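PDB 4ME2: pentacotripeptide-repeat region of PRORP domain-containing protein from Brachypodium distachyon, which probably binds group II intron RNA in the chloroplast through an array of pentatricopeptide-type helix-turn-helix repeats. Local coordinates for residues G96-A101 with S127-D132; P116-Y121 with V164-Y169; A138-V143 with A184-R189; Y169-L174 with W188-A193; R173-L178 with R208-G213. All coordinates share one frame; numbering follows the deposited sequence.

Interaction 1: G96-A101 with S127-D132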
# COMPACT_ATOMS: atom_id res chain seq x y z
N GLY A 96 -15.77 2.55 8.12
CA GLY A 96 -15.84 2.78 6.67
C GLY A 96 -15.35 4.15 6.23
O GLY A 96 -15.57 4.55 5.08
N HIS A 97 -14.67 4.88 7.12
CA HIS A 97 -14.09 6.17 6.75
C HIS A 97 -12.74 5.94 6.15
O HIS A 97 -11.71 6.20 6.78
CB HIS A 97 -13.97 7.08 7.96
CG HIS A 97 -15.29 7.39 8.62
ND1 HIS A 97 -16.27 8.07 7.99
CD2 HIS A 97 -15.77 7.07 9.88
CE1 HIS A 97 -17.32 8.19 8.82
NE2 HIS A 97 -17.02 7.57 9.97
N TRP A 98 -12.73 5.46 4.91
CA TRP A 98 -11.51 5.00 4.26
C TRP A 98 -10.47 6.09 4.12
O TRP A 98 -9.30 5.90 4.48
CB TRP A 98 -11.85 4.33 2.93
CG TRP A 98 -10.66 3.70 2.29
CD1 TRP A 98 -10.16 2.43 2.48
CD2 TRP A 98 -9.76 4.34 1.34
NE1 TRP A 98 -9.03 2.23 1.72
CE2 TRP A 98 -8.74 3.35 1.01
CE3 TRP A 98 -9.70 5.59 0.75
CZ2 TRP A 98 -7.71 3.62 0.12
CZ3 TRP A 98 -8.67 5.85 -0.15
CH2 TRP A 98 -7.69 4.89 -0.46
N SER A 99 -10.87 7.27 3.62
CA SER A 99 -9.91 8.36 3.44
C SER A 99 -9.26 8.82 4.75
O SER A 99 -8.07 9.14 4.78
CB SER A 99 -10.54 9.54 2.69
OG SER A 99 -11.43 10.23 3.53
N LEU A 100 -10.03 8.84 5.84
CA LEU A 100 -9.52 9.21 7.16
C LEU A 100 -8.59 8.14 7.70
O LEU A 100 -7.59 8.45 8.33
CB LEU A 100 -10.65 9.45 8.16
CG LEU A 100 -11.63 10.58 7.84
CD1 LEU A 100 -12.56 10.81 9.02
CD2 LEU A 100 -10.87 11.85 7.50
N ALA A 101 -8.94 6.87 7.45
CA ALA A 101 -8.09 5.76 7.90
C ALA A 101 -6.75 5.79 7.16
O ALA A 101 -5.71 5.48 7.75
CB ALA A 101 -8.79 4.42 7.70
N SER A 127 -10.04 -2.46 0.47
CA SER A 127 -11.13 -1.75 1.13
C SER A 127 -11.40 -0.38 0.52
O SER A 127 -12.35 0.30 0.92
CB SER A 127 -10.87 -1.63 2.64
OG SER A 127 -9.74 -0.80 2.91
N SER A 128 -10.59 0.04 -0.45
CA SER A 128 -10.82 1.33 -1.10
C SER A 128 -12.07 1.21 -1.96
O SER A 128 -12.37 0.14 -2.46
CB SER A 128 -9.63 1.77 -1.95
OG SER A 128 -9.43 0.92 -3.07
N PRO A 129 -12.79 2.33 -2.14
CA PRO A 129 -13.97 2.31 -3.01
C PRO A 129 -13.58 2.11 -4.47
O PRO A 129 -12.72 2.82 -4.98
CB PRO A 129 -14.58 3.70 -2.82
CG PRO A 129 -13.96 4.26 -1.59
CD PRO A 129 -12.61 3.63 -1.48
N SER A 130 -14.21 1.14 -5.14
CA SER A 130 -13.94 0.86 -6.55
C SER A 130 -14.46 1.97 -7.46
O SER A 130 -15.43 2.64 -7.13
CB SER A 130 -14.60 -0.46 -6.98
OG SER A 130 -13.95 -1.58 -6.43
N ASN A 131 -13.80 2.15 -8.60
CA ASN A 131 -14.22 3.15 -9.59
C ASN A 131 -14.46 4.52 -8.96
O ASN A 131 -15.45 5.18 -9.25
CB ASN A 131 -15.48 2.68 -10.34
CG ASN A 131 -15.30 1.32 -10.98
OD1 ASN A 131 -14.49 1.14 -11.89
ND2 ASN A 131 -16.07 0.34 -10.51
N ASP A 132 -13.55 4.92 -8.07
CA ASP A 132 -13.56 6.26 -7.49
C ASP A 132 -12.20 6.88 -7.74
O ASP A 132 -11.20 6.43 -7.19
CB ASP A 132 -13.87 6.24 -6.00
CG ASP A 132 -13.85 7.64 -5.40
OD1 ASP A 132 -14.71 8.47 -5.78
OD2 ASP A 132 -12.98 7.92 -4.55
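An indole laid against loop backbone makes this contact: Trp98, the first residue of helix 98-109, meets Ser127, Ser128 and Pro129 in the loop between helix 118-126 and helix 133-151. A chi1 of -174°, which places CG opposite the backbone N, swings the Trp98 ring out to the loop. Ser128 and Pro129 come over one face. The CA of Ser128 stands 3.6 Å from the centroid of the five-membered ring and 18° off its normal, which is CH-pi geometry. Nearer the rim, Ser128 CB reaches Trp98 CZ2 at 3.4 Å, while Pro129 CD lies 4.1 Å from Trp98 CD2. Ser127 approaches differently, its OG in the ring plane and 3.3 Å from Trp98 CD1. The polar ends find acceptors on helix 118-126: Trp98 NE1 bonds to Phe124 O, Ser127 OG to Thr123 O and Ser128 OG to Val125 O. Replacing Trp98 with an alanine is likely to leave Phe124 O without the indole N-H and the space against Ser128, Pro129 and Val139 unfilled. The chemistry is therefore divided: the carbon face of the indole supplies dispersion and CH-pi contact, and its single N-H, tied to a backbone carbonyl, is likely to fix how the ring is turned.

Interaction 2: P116-Y121 with V164-Y169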
# COMPACT_ATOMS: atom_id res chain seq x y z
N PRO A 116 7.07 -1.15 7.57
CA PRO A 116 6.26 -1.37 6.38
C PRO A 116 5.75 -2.80 6.29
O PRO A 116 6.53 -3.75 6.45
CB PRO A 116 7.23 -1.08 5.23
CG PRO A 116 8.23 -0.14 5.82
CD PRO A 116 8.39 -0.57 7.24
N ASP A 117 4.45 -2.95 6.07
CA ASP A 117 3.82 -4.25 5.94
C ASP A 117 2.98 -4.20 4.67
O ASP A 117 1.94 -3.54 4.64
CB ASP A 117 2.96 -4.55 7.17
CG ASP A 117 2.21 -5.87 7.07
OD1 ASP A 117 2.49 -6.67 6.16
OD2 ASP A 117 1.34 -6.11 7.93
N PRO A 118 3.44 -4.88 3.60
CA PRO A 118 2.67 -4.88 2.36
C PRO A 118 1.27 -5.48 2.52
O PRO A 118 0.38 -5.16 1.74
CB PRO A 118 3.51 -5.75 1.41
CG PRO A 118 4.89 -5.72 1.98
CD PRO A 118 4.71 -5.61 3.46
N GLU A 119 1.09 -6.35 3.50
CA GLU A 119 -0.22 -6.96 3.74
C GLU A 119 -1.20 -5.94 4.31
O GLU A 119 -2.39 -5.96 3.97
CB GLU A 119 -0.11 -8.21 4.62
CG GLU A 119 -1.40 -9.01 4.71
CD GLU A 119 -1.18 -10.44 5.16
OE1 GLU A 119 -0.02 -10.82 5.44
OE2 GLU A 119 -2.18 -11.19 5.23
N LEU A 120 -0.71 -5.03 5.16
CA LEU A 120 -1.55 -3.95 5.66
C LEU A 120 -1.93 -3.04 4.50
O LEU A 120 -3.10 -2.66 4.35
CB LEU A 120 -0.83 -3.15 6.74
CG LEU A 120 -1.59 -1.94 7.29
CD1 LEU A 120 -2.97 -2.34 7.81
CD2 LEU A 120 -0.79 -1.23 8.37
N TYR A 121 -0.95 -2.72 3.67
CA TYR A 121 -1.24 -1.93 2.47
C TYR A 121 -2.28 -2.64 1.59
O TYR A 121 -3.16 -2.00 1.02
CB TYR A 121 0.03 -1.62 1.68
CG TYR A 121 1.03 -0.73 2.40
CD1 TYR A 121 0.62 0.15 3.42
CD2 TYR A 121 2.38 -0.77 2.06
CE1 TYR A 121 1.54 0.96 4.07
CE2 TYR A 121 3.30 0.05 2.70
CZ TYR A 121 2.89 0.90 3.71
OH TYR A 121 3.82 1.70 4.35
N VAL A 164 15.53 -8.19 -1.85
CA VAL A 164 15.90 -9.61 -1.88
C VAL A 164 15.35 -10.43 -0.71
O VAL A 164 15.06 -11.62 -0.86
CB VAL A 164 17.43 -9.80 -2.04
CG1 VAL A 164 17.84 -11.25 -1.83
CG2 VAL A 164 17.86 -9.33 -3.42
N GLY A 165 15.21 -9.80 0.45
CA GLY A 165 14.68 -10.48 1.64
C GLY A 165 13.20 -10.26 1.90
O GLY A 165 12.70 -10.63 2.97
N GLU A 166 12.50 -9.67 0.94
CA GLU A 166 11.08 -9.35 1.09
C GLU A 166 10.18 -10.58 1.22
O GLU A 166 10.39 -11.58 0.53
CB GLU A 166 10.60 -8.50 -0.10
CG GLU A 166 9.23 -7.87 0.11
CD GLU A 166 9.24 -6.80 1.19
OE1 GLU A 166 10.31 -6.21 1.44
OE2 GLU A 166 8.17 -6.57 1.79
N ASP A 167 9.18 -10.48 2.09
CA ASP A 167 8.17 -11.54 2.24
C ASP A 167 7.30 -11.62 0.98
O ASP A 167 6.34 -10.86 0.81
CB ASP A 167 7.32 -11.32 3.49
CG ASP A 167 6.31 -12.44 3.73
OD1 ASP A 167 5.84 -13.06 2.75
OD2 ASP A 167 5.98 -12.71 4.90
N VAL A 168 7.65 -12.56 0.10
CA VAL A 168 6.99 -12.73 -1.19
C VAL A 168 5.49 -12.93 -1.07
O VAL A 168 4.72 -12.41 -1.88
CB VAL A 168 7.63 -13.87 -2.01
CG1 VAL A 168 6.77 -14.23 -3.21
CG2 VAL A 168 9.03 -13.48 -2.46
N TYR A 169 5.06 -13.68 -0.05
CA TYR A 169 3.64 -13.92 0.16
C TYR A 169 2.88 -12.61 0.39
O TYR A 169 1.85 -12.37 -0.23
CB TYR A 169 3.41 -14.90 1.32
CG TYR A 169 1.96 -15.04 1.72
CD1 TYR A 169 1.12 -15.92 1.04
CD2 TYR A 169 1.44 -14.29 2.77
CE1 TYR A 169 -0.21 -16.04 1.40
CE2 TYR A 169 0.11 -14.42 3.14
CZ TYR A 169 -0.71 -15.29 2.45
OH TYR A 169 -2.03 -15.41 2.81
O HOH W 1 8.16 -4.24 3.52
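Glu166 opens the contact from the loop before helix 168-180, its OE2 lying 3.4 Å from Pro118 CG. Its CG is anti to the backbone N, and a bend at chi2 (68°) turns the carboxylate to meet the proline ring, the two side chains coming from opposite directions. The same OE2 accepts a hydrogen bond of 2.9 Å from a water that also donates weakly to Pro116 O, so a bridge runs beside the direct contact. The other carboxylate oxygen, Glu166 OE1, forms a salt bridge with Lys150 NZ. Next comes Asp167, the N-cap of helix 168-180, whose OD1 takes the backbone N of Lys170. Its OD2 stays 6.3 Å from Glu119 OE1, so these like charges do not meet. Finally Tyr169 presents the edge of its ring, with CE2 4.3 Å from Glu119 OE1, a loose contact near the ring plane. In the first segment, Asp117 caps helix 118-126: its OD1 accepts from Glu119 N at 3.0 Å, the donor lying well above the carboxylate plane. Two aspartate-capped helix starts thus stand side by side although helix 133-151 lies between them in sequence, an arrangement consistent with stacked helix-turn-helix repeats of a pentatricopeptide-repeat protein.

Interaction 3: A138-V143 with A184-R189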
# COMPACT_ATOMS: atom_id res chain seq x y z
N ALA A 138 -5.24 7.99 -4.52
CA ALA A 138 -4.66 7.80 -3.19
C ALA A 138 -3.97 6.44 -3.06
O ALA A 138 -2.93 6.33 -2.41
CB ALA A 138 -5.72 7.99 -2.10
N VAL A 139 -4.55 5.42 -3.69
CA VAL A 139 -3.92 4.09 -3.69
C VAL A 139 -2.61 4.11 -4.49
O VAL A 139 -1.60 3.56 -4.06
CB VAL A 139 -4.86 2.99 -4.22
CG1 VAL A 139 -4.09 1.71 -4.51
CG2 VAL A 139 -5.98 2.71 -3.23
N ASP A 140 -2.62 4.75 -5.66
CA ASP A 140 -1.39 4.84 -6.46
C ASP A 140 -0.29 5.54 -5.68
O ASP A 140 0.88 5.14 -5.74
CB ASP A 140 -1.62 5.58 -7.78
CG ASP A 140 -2.54 4.83 -8.73
OD1 ASP A 140 -2.89 3.66 -8.48
OD2 ASP A 140 -2.92 5.45 -9.75
N ALA A 141 -0.67 6.60 -4.96
CA ALA A 141 0.27 7.36 -4.15
C ALA A 141 0.82 6.53 -3.00
O ALA A 141 2.00 6.62 -2.68
CB ALA A 141 -0.37 8.65 -3.65
N LEU A 142 -0.04 5.71 -2.38
CA LEU A 142 0.39 4.83 -1.30
C LEU A 142 1.45 3.84 -1.80
O LEU A 142 2.43 3.56 -1.09
CB LEU A 142 -0.80 4.08 -0.70
CG LEU A 142 -0.50 3.05 0.40
CD1 LEU A 142 0.18 3.71 1.59
CD2 LEU A 142 -1.76 2.32 0.81
N VAL A 143 1.27 3.34 -3.02
CA VAL A 143 2.23 2.41 -3.61
C VAL A 143 3.57 3.09 -3.88
O VAL A 143 4.63 2.52 -3.60
CB VAL A 143 1.67 1.71 -4.86
CG1 VAL A 143 2.78 0.97 -5.61
CG2 VAL A 143 0.58 0.73 -4.46
N ALA A 184 -3.46 -0.90 -12.32
CA ALA A 184 -2.49 -1.64 -13.13
C ALA A 184 -1.08 -1.07 -13.05
O ALA A 184 -0.12 -1.81 -12.86
CB ALA A 184 -2.96 -1.69 -14.57
N ARG A 185 -0.97 0.25 -13.22
CA ARG A 185 0.33 0.90 -13.16
C ARG A 185 0.99 0.69 -11.79
O ARG A 185 2.19 0.40 -11.71
CB ARG A 185 0.20 2.39 -13.49
CG ARG A 185 1.50 3.17 -13.45
CD ARG A 185 2.55 2.60 -14.39
NE ARG A 185 2.10 2.58 -15.78
CZ ARG A 185 2.70 1.90 -16.76
NH1 ARG A 185 3.78 1.18 -16.51
NH2 ARG A 185 2.20 1.95 -17.99
N ALA A 186 0.20 0.86 -10.73
CA ALA A 186 0.68 0.62 -9.36
C ALA A 186 1.20 -0.81 -9.19
O ALA A 186 2.28 -1.02 -8.63
CB ALA A 186 -0.41 0.94 -8.34
N ALA A 187 0.44 -1.79 -9.68
CA ALA A 187 0.87 -3.19 -9.60
C ALA A 187 2.19 -3.39 -10.36
O ALA A 187 3.14 -4.00 -9.85
CB ALA A 187 -0.22 -4.12 -10.14
N TRP A 188 2.25 -2.85 -11.58
CA TRP A 188 3.49 -2.91 -12.34
C TRP A 188 4.64 -2.29 -11.59
O TRP A 188 5.74 -2.86 -11.54
CB TRP A 188 3.31 -2.26 -13.70
CG TRP A 188 4.61 -2.18 -14.42
CD1 TRP A 188 5.41 -1.06 -14.60
CD2 TRP A 188 5.35 -3.29 -15.00
NE1 TRP A 188 6.55 -1.40 -15.28
CE2 TRP A 188 6.58 -2.72 -15.55
CE3 TRP A 188 5.12 -4.65 -15.14
CZ2 TRP A 188 7.52 -3.49 -16.20
CZ3 TRP A 188 6.07 -5.42 -15.80
CH2 TRP A 188 7.25 -4.86 -16.31
N ARG A 189 4.41 -1.13 -10.98
CA ARG A 189 5.46 -0.44 -10.23
C ARG A 189 6.06 -1.35 -9.16
O ARG A 189 7.28 -1.47 -9.07
CB ARG A 189 4.94 0.87 -9.61
CG ARG A 189 4.95 2.07 -10.55
CD ARG A 189 5.96 3.14 -10.12
NE ARG A 189 7.30 2.62 -9.89
CZ ARG A 189 8.15 3.09 -8.98
NH1 ARG A 189 7.82 4.09 -8.17
NH2 ARG A 189 9.35 2.53 -8.86
O HOH W 2 -2.43 2.09 -10.86
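Val143 holds CG1 anti to its backbone N (chi1 168°) and thereby brings both methyls to Ala186, while Asp140, its CG beside the backbone N and anti to the carbonyl carbon (chi1 -67°), brings a carboxylate oxygen to the same alanine. In the helix-turn-helix repeat fold this joins helix 133-151 to the first turns of helix 184-197. Val143 CG2 packs on Ala186 CB at 4.0 Å, and Val143 CG1 lies 3.7 Å from Ala186 O. The small methyl lets the backbones come close, with Asp140 CA and Ala186 CA only 5.5 Å apart. Leu178 of helix 168-180 adds to the apolar side by touching Val143. On the polar side, Asp140 OD2 is engaged in a salt bridge with Arg183 NH2, while Asp140 OD1 lies 3.7 Å from Ala186 CB. There one water spans the gap, donating to Asp140 OD1 at 2.9 Å and accepting from the first-turn amide Ala186 N at 2.9 Å.

Interaction 4: Y169-L174 with W188-A193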
# COMPACT_ATOMS: atom_id res chain seq x y z
N TYR A 169 5.06 -13.68 -0.05
CA TYR A 169 3.64 -13.92 0.16
C TYR A 169 2.88 -12.61 0.39
O TYR A 169 1.85 -12.37 -0.23
CB TYR A 169 3.41 -14.90 1.32
CG TYR A 169 1.96 -15.04 1.72
CD1 TYR A 169 1.12 -15.92 1.04
CD2 TYR A 169 1.44 -14.29 2.77
CE1 TYR A 169 -0.21 -16.04 1.40
CE2 TYR A 169 0.11 -14.42 3.14
CZ TYR A 169 -0.71 -15.29 2.45
OH TYR A 169 -2.03 -15.41 2.81
N LYS A 170 3.40 -11.78 1.29
CA LYS A 170 2.78 -10.49 1.57
C LYS A 170 2.88 -9.55 0.38
O LYS A 170 1.94 -8.81 0.07
CB LYS A 170 3.39 -9.87 2.82
CG LYS A 170 3.06 -10.61 4.09
CD LYS A 170 3.82 -10.04 5.27
CE LYS A 170 2.97 -10.08 6.53
NZ LYS A 170 3.72 -9.53 7.70
N LEU A 171 4.02 -9.57 -0.31
CA LEU A 171 4.19 -8.75 -1.50
C LEU A 171 3.17 -9.15 -2.57
O LEU A 171 2.60 -8.30 -3.26
CB LEU A 171 5.61 -8.86 -2.05
CG LEU A 171 5.96 -7.87 -3.17
CD1 LEU A 171 6.07 -6.45 -2.63
CD2 LEU A 171 7.25 -8.29 -3.87
N THR A 172 2.94 -10.46 -2.70
CA THR A 172 2.01 -10.96 -3.71
C THR A 172 0.57 -10.58 -3.36
O THR A 172 -0.24 -10.30 -4.25
CB THR A 172 2.15 -12.49 -3.91
OG1 THR A 172 3.51 -12.80 -4.27
CG2 THR A 172 1.24 -12.97 -5.04
N ARG A 173 0.26 -10.56 -2.06
CA ARG A 173 -1.04 -10.12 -1.58
C ARG A 173 -1.34 -8.69 -2.00
O ARG A 173 -2.45 -8.39 -2.45
CB ARG A 173 -1.14 -10.22 -0.06
CG ARG A 173 -1.38 -11.63 0.47
CD ARG A 173 -1.88 -11.62 1.90
NE ARG A 173 -3.26 -11.14 2.03
CZ ARG A 173 -4.34 -11.85 1.70
NH1 ARG A 173 -4.22 -13.08 1.20
NH2 ARG A 173 -5.55 -11.32 1.86
N LEU A 174 -0.34 -7.81 -1.86
CA LEU A 174 -0.49 -6.42 -2.29
C LEU A 174 -0.70 -6.34 -3.81
O LEU A 174 -1.57 -5.61 -4.28
CB LEU A 174 0.72 -5.59 -1.86
CG LEU A 174 0.79 -4.16 -2.41
CD1 LEU A 174 -0.42 -3.34 -1.99
CD2 LEU A 174 2.07 -3.48 -1.95
N TRP A 188 2.25 -2.85 -11.58
CA TRP A 188 3.49 -2.91 -12.34
C TRP A 188 4.64 -2.29 -11.59
O TRP A 188 5.74 -2.86 -11.54
CB TRP A 188 3.31 -2.26 -13.70
CG TRP A 188 4.61 -2.18 -14.42
CD1 TRP A 188 5.41 -1.06 -14.60
CD2 TRP A 188 5.35 -3.29 -15.00
NE1 TRP A 188 6.55 -1.40 -15.28
CE2 TRP A 188 6.58 -2.72 -15.55
CE3 TRP A 188 5.12 -4.65 -15.14
CZ2 TRP A 188 7.52 -3.49 -16.20
CZ3 TRP A 188 6.07 -5.42 -15.80
CH2 TRP A 188 7.25 -4.86 -16.31
N ARG A 189 4.41 -1.13 -10.98
CA ARG A 189 5.46 -0.44 -10.23
C ARG A 189 6.06 -1.35 -9.16
O ARG A 189 7.28 -1.47 -9.07
CB ARG A 189 4.94 0.87 -9.61
CG ARG A 189 4.95 2.07 -10.55
CD ARG A 189 5.96 3.14 -10.12
NE ARG A 189 7.30 2.62 -9.89
CZ ARG A 189 8.15 3.09 -8.98
NH1 ARG A 189 7.82 4.09 -8.17
NH2 ARG A 189 9.35 2.53 -8.86
N VAL A 190 5.20 -1.99 -8.37
CA VAL A 190 5.66 -2.91 -7.32
C VAL A 190 6.39 -4.11 -7.90
O VAL A 190 7.49 -4.47 -7.45
CB VAL A 190 4.50 -3.42 -6.45
CG1 VAL A 190 4.97 -4.54 -5.53
CG2 VAL A 190 3.89 -2.29 -5.63
N TYR A 191 5.77 -4.75 -8.89
CA TYR A 191 6.37 -5.92 -9.54
C TYR A 191 7.74 -5.59 -10.12
O TYR A 191 8.71 -6.33 -9.91
CB TYR A 191 5.43 -6.47 -10.62
CG TYR A 191 6.04 -7.60 -11.42
CD1 TYR A 191 6.67 -7.35 -12.65
CD2 TYR A 191 5.99 -8.92 -10.97
CE1 TYR A 191 7.23 -8.38 -13.39
CE2 TYR A 191 6.54 -9.96 -11.71
CZ TYR A 191 7.16 -9.68 -12.91
OH TYR A 191 7.71 -10.71 -13.64
N GLU A 192 7.84 -4.47 -10.84
CA GLU A 192 9.10 -4.07 -11.45
C GLU A 192 10.18 -3.79 -10.42
O GLU A 192 11.29 -4.30 -10.52
CB GLU A 192 8.90 -2.86 -12.36
CG GLU A 192 10.20 -2.32 -12.93
CD GLU A 192 9.99 -1.08 -13.76
OE1 GLU A 192 10.36 -1.10 -14.96
OE2 GLU A 192 9.45 -0.08 -13.24
N ALA A 193 9.86 -2.98 -9.41
CA ALA A 193 10.84 -2.60 -8.39
C ALA A 193 11.33 -3.80 -7.58
O ALA A 193 12.53 -3.96 -7.39
CB ALA A 193 10.28 -1.51 -7.48
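Val190 packs against Leu171 and Leu174, most closely where Leu171 CD1 comes 3.6 Å from Val190 CG1. The conformation of Leu171 explains the meeting: chi1 (-171°) sets CG anti to the backbone N and carries it toward helix 184-197, and chi2 (71°) then places CD1. Leu171 CG follows at 4.2 Å from the same Val190 CG1. Val190 has CG1 anti to its own backbone N (chi1 170°), which leaves CG2 beside the N as a second, separately placed methyl. Leu171 and Val190 pass alongside one another, pointing opposite ways, instead of meeting head-on. One turn farther along helix 168-180, Leu174 adopts much the same shape as Leu171 and offers CD2 to the other branch of Val190, at 4.3 Å from CG2. The β-branched valine is therefore divided between two leucines spaced i and i+3, one methyl to each. The gap between backbones suits such packing: Leu171 CA and Val190 CA, the nearest pair, are 8.4 Å apart. All three side chains are buried, and no hydrogen bond crosses. Val143 of helix 133-151 touches Val190, and Phe146 and Tyr121 touch Leu174, so a third and a fourth helix close in on the same apolar region. This is packing between consecutive helices joined by a three-residue turn, consistent with the helix-turn-helix architecture of pentatricopeptide-repeat proteins.

Interaction 5: R173-L178 with R208-G213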
# COMPACT_ATOMS: atom_id res chain seq x y z
N ARG A 173 0.26 -10.56 -2.06
CA ARG A 173 -1.04 -10.12 -1.58
C ARG A 173 -1.34 -8.69 -2.00
O ARG A 173 -2.45 -8.39 -2.45
CB ARG A 173 -1.14 -10.22 -0.06
CG ARG A 173 -1.38 -11.63 0.47
CD ARG A 173 -1.88 -11.62 1.90
NE ARG A 173 -3.26 -11.14 2.03
CZ ARG A 173 -4.34 -11.85 1.70
NH1 ARG A 173 -4.22 -13.08 1.20
NH2 ARG A 173 -5.55 -11.32 1.86
N LEU A 174 -0.34 -7.81 -1.86
CA LEU A 174 -0.49 -6.42 -2.29
C LEU A 174 -0.70 -6.34 -3.81
O LEU A 174 -1.57 -5.61 -4.28
CB LEU A 174 0.72 -5.59 -1.86
CG LEU A 174 0.79 -4.16 -2.41
CD1 LEU A 174 -0.42 -3.34 -1.99
CD2 LEU A 174 2.07 -3.48 -1.95
N VAL A 175 0.08 -7.11 -4.56
CA VAL A 175 -0.02 -7.09 -6.02
C VAL A 175 -1.38 -7.63 -6.48
O VAL A 175 -2.01 -7.07 -7.37
CB VAL A 175 1.15 -7.85 -6.69
CG1 VAL A 175 0.86 -8.07 -8.16
CG2 VAL A 175 2.46 -7.09 -6.51
N ARG A 176 -1.83 -8.72 -5.86
CA ARG A 176 -3.18 -9.27 -6.09
C ARG A 176 -4.25 -8.21 -5.85
O ARG A 176 -5.19 -8.06 -6.63
CB ARG A 176 -3.45 -10.42 -5.12
CG ARG A 176 -3.44 -11.82 -5.69
CD ARG A 176 -3.73 -12.83 -4.58
NE ARG A 176 -5.16 -13.03 -4.34
CZ ARG A 176 -5.67 -13.85 -3.43
NH1 ARG A 176 -4.87 -14.55 -2.64
NH2 ARG A 176 -6.98 -13.97 -3.29
N ALA A 177 -4.11 -7.50 -4.73
CA ALA A 177 -5.11 -6.51 -4.35
C ALA A 177 -5.14 -5.38 -5.37
O ALA A 177 -6.20 -4.93 -5.78
CB ALA A 177 -4.86 -5.98 -2.95
N LEU A 178 -3.96 -4.93 -5.79
CA LEU A 178 -3.87 -3.83 -6.75
C LEU A 178 -4.51 -4.21 -8.09
O LEU A 178 -5.27 -3.43 -8.66
CB LEU A 178 -2.42 -3.40 -6.96
CG LEU A 178 -1.77 -2.68 -5.78
CD1 LEU A 178 -0.26 -2.60 -5.95
CD2 LEU A 178 -2.37 -1.29 -5.61
N ARG A 208 1.69 -15.28 -12.91
CA ARG A 208 0.36 -15.48 -13.46
C ARG A 208 -0.56 -14.33 -13.08
O ARG A 208 -1.35 -13.86 -13.90
CB ARG A 208 -0.23 -16.82 -13.01
CG ARG A 208 0.57 -18.04 -13.45
CD ARG A 208 -0.16 -19.33 -13.10
NE ARG A 208 -1.55 -19.28 -13.55
CZ ARG A 208 -2.39 -20.31 -13.55
NH1 ARG A 208 -1.99 -21.51 -13.14
NH2 ARG A 208 -3.63 -20.14 -13.98
N VAL A 209 -0.46 -13.88 -11.82
CA VAL A 209 -1.25 -12.74 -11.35
C VAL A 209 -1.00 -11.54 -12.26
O VAL A 209 -1.94 -10.92 -12.75
CB VAL A 209 -0.89 -12.36 -9.90
CG1 VAL A 209 -1.52 -11.03 -9.51
CG2 VAL A 209 -1.34 -13.46 -8.93
N MET A 210 0.28 -11.26 -12.49
CA MET A 210 0.70 -10.07 -13.21
C MET A 210 0.43 -10.15 -14.71
O MET A 210 -0.11 -9.22 -15.30
CB MET A 210 2.16 -9.75 -12.91
CG MET A 210 2.37 -9.07 -11.56
SD MET A 210 1.58 -7.44 -11.53
CE MET A 210 2.53 -6.61 -12.81
N ALA A 211 0.80 -11.28 -15.32
CA ALA A 211 0.61 -11.44 -16.77
C ALA A 211 -0.85 -11.29 -17.18
O ALA A 211 -1.17 -10.57 -18.12
CB ALA A 211 1.19 -12.77 -17.24
N LYS A 212 -1.75 -11.96 -16.45
CA LYS A 212 -3.18 -11.91 -16.74
C LYS A 212 -3.77 -10.56 -16.34
O LYS A 212 -4.66 -10.02 -17.00
CB LYS A 212 -3.91 -13.07 -16.06
CG LYS A 212 -3.29 -14.44 -16.34
CD LYS A 212 -3.82 -15.56 -15.43
CE LYS A 212 -5.04 -16.25 -16.01
NZ LYS A 212 -5.25 -17.59 -15.40
N GLY A 213 -3.25 -10.00 -15.24
CA GLY A 213 -3.71 -8.69 -14.76
C GLY A 213 -3.39 -7.56 -15.73
O GLY A 213 -4.26 -6.76 -16.07
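Val175 sets its CG1 methyl against the thioether of Met210, 3.5 Å from SD, the two side chains running nearly perpendicular. That methyl stands anti to the backbone N of Val175 (chi1 168°) and also lies 3.9 Å from Met210 CG. Met210 can offer this flank because chi2 (-64°) bends the chain and brings SD round to Val175. The same CG1 of Val175 touches Val209 CG1 at 4.0 Å, so one methyl serves two neighbouring residues of helix 204-216. On the more exposed side Val209 faces Arg176 with both branches: CG1 lies 4.2 Å from Arg176 CA and CG2 lies 4.2 Å from Arg176 CG. Only the aliphatic root of the arginine takes part here, and no hydrogen bond spans the segments. The buried side is continued by helix 184-197, from which Val190 touches Val175 and Tyr191 touches Met210. The axes of the two short segments approach to 10.0 Å and run nearly parallel, 18° apart. Near-parallel packing of helices 168-180 and 204-216, with helix 184-197 intervening in sequence, is consistent with the stacked helices of a pentatricopeptide-repeat protein.

In the fold
Interactions 1 and 2 alternate along the chain, as do 2 and 3, and 3 and 5, so successive helices are stitched across one another. Interactions 2, 4 and 5 all use helix 168-180. Interaction 4 has its centre 8 Å from those of interactions 2 and 5, and interactions 3 and 4 share helix 184-197, with Val143 CG1 and Val190 CG2 3.5 Å apart. Interaction 1 lies toward the N-terminal side, its centre 22 Å from that of interaction 2 and 15 Å from that of interaction 3, which it joins where Trp98 CZ2 meets Val139 CG2. The contacts thus form a continuous helical array from helix 98-109 to helix 204-216, as expected of a repeat protein thought to bind RNA.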